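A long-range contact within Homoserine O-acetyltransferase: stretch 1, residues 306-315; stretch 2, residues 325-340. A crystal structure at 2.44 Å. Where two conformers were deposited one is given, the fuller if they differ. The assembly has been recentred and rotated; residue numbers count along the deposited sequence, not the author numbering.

Stretch 1 306-315: VEANVLMIPC
Stretch 2 325-340: YNYKMVDLLQKQGKYA

Stretch 2 meets the strand Asn309-Ile313 twice: its helix packs along one side of the strand, and the chain then turns back so that Ala340 pairs with the same strand as a parallel neighbour. The helix, which begins earlier in the chain and here spans Tyr325-Lys335, runs nearly antiparallel to the strand (168° between N-to-C directions, axes 9.3 Å apart at closest approach). Reversal follows a Schellman motif: Gly337 leaves helical geometry with phi/psi 81/15, its N bonding Gln334 O (2.8 Å) while Lys338 N bonds Leu333 O (3.0 Å). Positive phi favours glycine here.

Beyond the turn, Lys338 (-93/160), Tyr339 (-85/120) and Ala340 (-158/137) are extended. Val310 N donates to Tyr339 O at 2.9 Å, with an N-H...O angle of 161°. The Val310-Ala340 bridge sets the register, CA to CA 4.5 Å, and Ala340 CA approaches Val310 O at 3.1 Å in a CA-H...O contact. The side chains of Val310 and Ala340 lie on the same face of the sheet, Val310 CB 4.1 Å from Ala340 CB.

Strand alternation puts Val310 and Met312 on the helix side while Leu311 points away. Val310 (chi1 t) places CG1 4.0 Å from Leu333 CD1 and 4.2 Å from Met329 CE. Selenomethionine Met312 (m, m, m) folds so that SE lies 3.9 Å from CE of Met329, a selenomethionine extended as t, t, t; Met312 CG lies 3.8 Å from Val330 CG2. These contacts are apolar packing. Asn326 (chi1 m) closes one end, its OD1 3.3 Å from Pro314 CB and 3.4 Å from Met312 CB, while its ND2 is hydrogen-bonded elsewhere in the structure.

At the other end, Val306 CB meets Leu333 CD2 at 3.9 Å. Lys338 (m, t, t, t) reaches back: Lys338 NZ makes a weak hydrogen bond to Val306 O (3.0 Å) and another, not weak, to Gln336 OE1 (2.8 Å); Glu307 OE2, 4.2 Å from Lys338 NZ, lies beyond salt-bridge range.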

# COMPACT_ATOMS: atom_id res chain seq x y z
N VAL A 306 -7.97 11.91 33.44
CA VAL A 306 -6.63 11.46 33.78
C VAL A 306 -6.18 12.13 35.08
O VAL A 306 -6.29 13.33 35.22
CB VAL A 306 -5.62 11.77 32.64
CG1 VAL A 306 -4.18 11.51 33.08
CG2 VAL A 306 -5.99 10.95 31.36
N GLU A 307 -5.69 11.34 36.03
CA GLU A 307 -5.11 11.88 37.27
C GLU A 307 -3.65 11.42 37.47
O GLU A 307 -3.00 11.85 38.40
CB GLU A 307 -5.97 11.52 38.50
CG GLU A 307 -7.48 11.92 38.39
CD GLU A 307 -7.75 13.45 38.22
OE1 GLU A 307 -6.92 14.24 38.67
OE2 GLU A 307 -8.82 13.87 37.67
N ALA A 308 -3.14 10.58 36.58
CA ALA A 308 -1.74 10.12 36.65
C ALA A 308 -0.81 11.29 36.33
O ALA A 308 -1.18 12.22 35.62
CB ALA A 308 -1.51 9.01 35.68
N ASN A 309 0.41 11.24 36.86
CA ASN A 309 1.50 12.06 36.33
C ASN A 309 1.74 11.53 34.94
O ASN A 309 1.83 10.32 34.80
CB ASN A 309 2.79 11.86 37.15
CG ASN A 309 2.82 12.64 38.45
OD1 ASN A 309 1.83 13.17 38.89
ND2 ASN A 309 3.99 12.72 39.06
N VAL A 310 1.81 12.37 33.92
CA VAL A 310 1.93 11.88 32.53
C VAL A 310 3.24 12.31 31.87
O VAL A 310 3.61 13.49 31.94
CB VAL A 310 0.73 12.36 31.65
CG1 VAL A 310 1.02 12.20 30.13
CG2 VAL A 310 -0.57 11.62 32.07
N LEU A 311 3.94 11.35 31.25
CA LEU A 311 5.17 11.59 30.48
C LEU A 311 5.01 11.02 29.06
O LEU A 311 4.80 9.82 28.88
CB LEU A 311 6.39 10.93 31.16
CG LEU A 311 7.76 11.09 30.43
CD1 LEU A 311 8.18 12.61 30.22
CD2 LEU A 311 8.87 10.34 31.14
N MSE A 312 5.08 11.90 28.06
CA MSE A 312 5.03 11.48 26.64
C MSE A 312 6.46 11.60 26.04
O MSE A 312 7.15 12.64 26.21
CB MSE A 312 4.04 12.33 25.85
CG MSE A 312 2.57 12.36 26.30
SE MSE A 312 1.80 10.57 26.30
CE MSE A 312 1.53 10.51 24.36
N ILE A 313 6.90 10.53 25.37
CA ILE A 313 8.23 10.45 24.78
C ILE A 313 8.10 10.15 23.29
O ILE A 313 8.14 9.00 22.87
CB ILE A 313 9.07 9.37 25.46
CG1 ILE A 313 9.12 9.60 26.97
CG2 ILE A 313 10.52 9.34 24.90
CD1 ILE A 313 9.87 8.41 27.74
N PRO A 314 7.88 11.20 22.48
CA PRO A 314 7.84 11.03 21.04
C PRO A 314 9.25 11.18 20.42
O PRO A 314 10.18 11.69 21.05
CB PRO A 314 6.97 12.19 20.60
CG PRO A 314 7.31 13.26 21.52
CD PRO A 314 7.53 12.58 22.86
N CYS A 315 9.35 10.74 19.18
CA CYS A 315 10.51 10.95 18.40
C CYS A 315 10.17 11.91 17.30
O CYS A 315 9.26 11.66 16.50
CB CYS A 315 10.98 9.63 17.78
SG CYS A 315 12.57 9.90 16.88
N TYR A 325 1.06 16.08 18.23
CA TYR A 325 -0.13 15.77 19.02
C TYR A 325 0.23 15.37 20.44
O TYR A 325 -0.62 15.45 21.31
CB TYR A 325 -0.98 14.70 18.34
CG TYR A 325 -1.24 15.04 16.89
CD1 TYR A 325 -2.06 16.10 16.56
CD2 TYR A 325 -0.60 14.34 15.87
CE1 TYR A 325 -2.27 16.46 15.22
CE2 TYR A 325 -0.81 14.66 14.53
CZ TYR A 325 -1.63 15.73 14.21
OH TYR A 325 -1.83 16.06 12.89
N ASN A 326 1.49 14.99 20.71
CA ASN A 326 1.90 14.81 22.11
C ASN A 326 1.89 16.17 22.83
O ASN A 326 1.44 16.30 24.00
CB ASN A 326 3.28 14.18 22.23
CG ASN A 326 3.31 12.68 21.97
OD1 ASN A 326 4.21 12.01 22.47
ND2 ASN A 326 2.37 12.14 21.20
N TYR A 327 2.39 17.21 22.14
CA TYR A 327 2.43 18.56 22.71
C TYR A 327 1.04 19.09 22.97
O TYR A 327 0.77 19.69 24.01
CB TYR A 327 3.20 19.52 21.81
CG TYR A 327 4.68 19.27 21.83
CD1 TYR A 327 5.48 19.76 22.87
CD2 TYR A 327 5.29 18.50 20.85
CE1 TYR A 327 6.86 19.48 22.93
CE2 TYR A 327 6.65 18.23 20.87
CZ TYR A 327 7.43 18.73 21.91
OH TYR A 327 8.78 18.47 21.88
N LYS A 328 0.13 18.84 22.04
CA LYS A 328 -1.24 19.31 22.22
C LYS A 328 -1.84 18.69 23.49
O LYS A 328 -2.36 19.40 24.35
CB LYS A 328 -2.09 18.96 20.99
CG LYS A 328 -3.53 19.39 21.07
CD LYS A 328 -3.69 20.91 20.84
CE LYS A 328 -4.02 21.69 22.12
NZ LYS A 328 -5.24 22.52 21.85
N MSE A 329 -1.75 17.38 23.61
CA MSE A 329 -2.29 16.62 24.74
C MSE A 329 -1.73 17.09 26.07
O MSE A 329 -2.46 17.28 27.04
CB MSE A 329 -2.01 15.14 24.53
CG MSE A 329 -2.04 14.30 25.79
SE MSE A 329 -1.89 12.42 25.34
CE MSE A 329 -1.83 11.62 27.14
N VAL A 330 -0.42 17.27 26.11
CA VAL A 330 0.25 17.69 27.33
C VAL A 330 -0.18 19.11 27.70
O VAL A 330 -0.41 19.44 28.90
CB VAL A 330 1.79 17.49 27.17
CG1 VAL A 330 2.62 18.39 28.14
CG2 VAL A 330 2.11 15.94 27.32
N ASP A 331 -0.37 19.94 26.69
CA ASP A 331 -0.84 21.27 26.94
C ASP A 331 -2.23 21.25 27.58
O ASP A 331 -2.48 21.97 28.59
CB ASP A 331 -0.82 22.12 25.69
CG ASP A 331 -1.07 23.58 25.99
OD1 ASP A 331 -0.35 24.19 26.80
OD2 ASP A 331 -2.02 24.15 25.43
N LEU A 332 -3.13 20.42 27.03
CA LEU A 332 -4.47 20.31 27.60
C LEU A 332 -4.41 19.84 29.05
O LEU A 332 -5.06 20.41 29.92
CB LEU A 332 -5.38 19.40 26.77
CG LEU A 332 -5.70 19.91 25.36
CD1 LEU A 332 -6.38 18.81 24.51
CD2 LEU A 332 -6.51 21.23 25.40
N LEU A 333 -3.62 18.83 29.32
CA LEU A 333 -3.50 18.34 30.70
C LEU A 333 -2.95 19.41 31.65
O LEU A 333 -3.43 19.55 32.77
CB LEU A 333 -2.61 17.09 30.77
CG LEU A 333 -3.24 15.77 30.31
CD1 LEU A 333 -2.12 14.74 30.01
CD2 LEU A 333 -4.31 15.22 31.36
N GLN A 334 -1.96 20.18 31.22
CA GLN A 334 -1.40 21.24 32.06
C GLN A 334 -2.44 22.31 32.35
O GLN A 334 -2.55 22.76 33.46
CB GLN A 334 -0.16 21.86 31.45
CG GLN A 334 1.03 20.92 31.47
CD GLN A 334 2.22 21.43 30.69
OE1 GLN A 334 2.18 22.50 30.13
NE2 GLN A 334 3.29 20.65 30.67
N LYS A 335 -3.23 22.69 31.37
CA LYS A 335 -4.26 23.68 31.62
C LYS A 335 -5.37 23.18 32.54
O LYS A 335 -6.09 23.97 33.11
CB LYS A 335 -4.84 24.19 30.33
CG LYS A 335 -3.74 24.71 29.42
CD LYS A 335 -4.03 26.04 28.86
CE LYS A 335 -4.21 26.02 27.33
NZ LYS A 335 -2.91 26.42 26.66
N GLN A 336 -5.50 21.86 32.69
CA GLN A 336 -6.36 21.30 33.71
C GLN A 336 -5.72 21.26 35.09
O GLN A 336 -6.32 20.74 36.03
CB GLN A 336 -6.79 19.90 33.30
CG GLN A 336 -7.69 19.92 32.08
CD GLN A 336 -7.93 18.55 31.55
OE1 GLN A 336 -7.38 17.54 32.07
NE2 GLN A 336 -8.77 18.47 30.53
N GLY A 337 -4.50 21.76 35.20
CA GLY A 337 -3.76 21.69 36.46
C GLY A 337 -3.09 20.35 36.71
O GLY A 337 -2.64 20.08 37.81
N LYS A 338 -2.96 19.51 35.70
CA LYS A 338 -2.26 18.23 35.92
C LYS A 338 -0.77 18.26 35.60
O LYS A 338 -0.28 19.16 34.91
CB LYS A 338 -2.96 17.16 35.12
CG LYS A 338 -4.33 16.91 35.73
CD LYS A 338 -5.27 16.29 34.76
CE LYS A 338 -6.72 16.34 35.29
NZ LYS A 338 -7.56 15.81 34.21
N TYR A 339 -0.04 17.29 36.16
CA TYR A 339 1.37 17.15 35.88
C TYR A 339 1.53 16.33 34.59
O TYR A 339 1.11 15.14 34.52
CB TYR A 339 2.12 16.47 37.04
CG TYR A 339 3.62 16.50 36.82
CD1 TYR A 339 4.42 17.49 37.39
CD2 TYR A 339 4.22 15.62 35.94
CE1 TYR A 339 5.82 17.54 37.12
CE2 TYR A 339 5.58 15.66 35.67
CZ TYR A 339 6.37 16.60 36.27
OH TYR A 339 7.71 16.60 35.94
N ALA A 340 2.17 16.94 33.59
CA ALA A 340 2.32 16.32 32.29
C ALA A 340 3.49 16.96 31.55
O ALA A 340 3.66 18.19 31.62
CB ALA A 340 1.04 16.44 31.48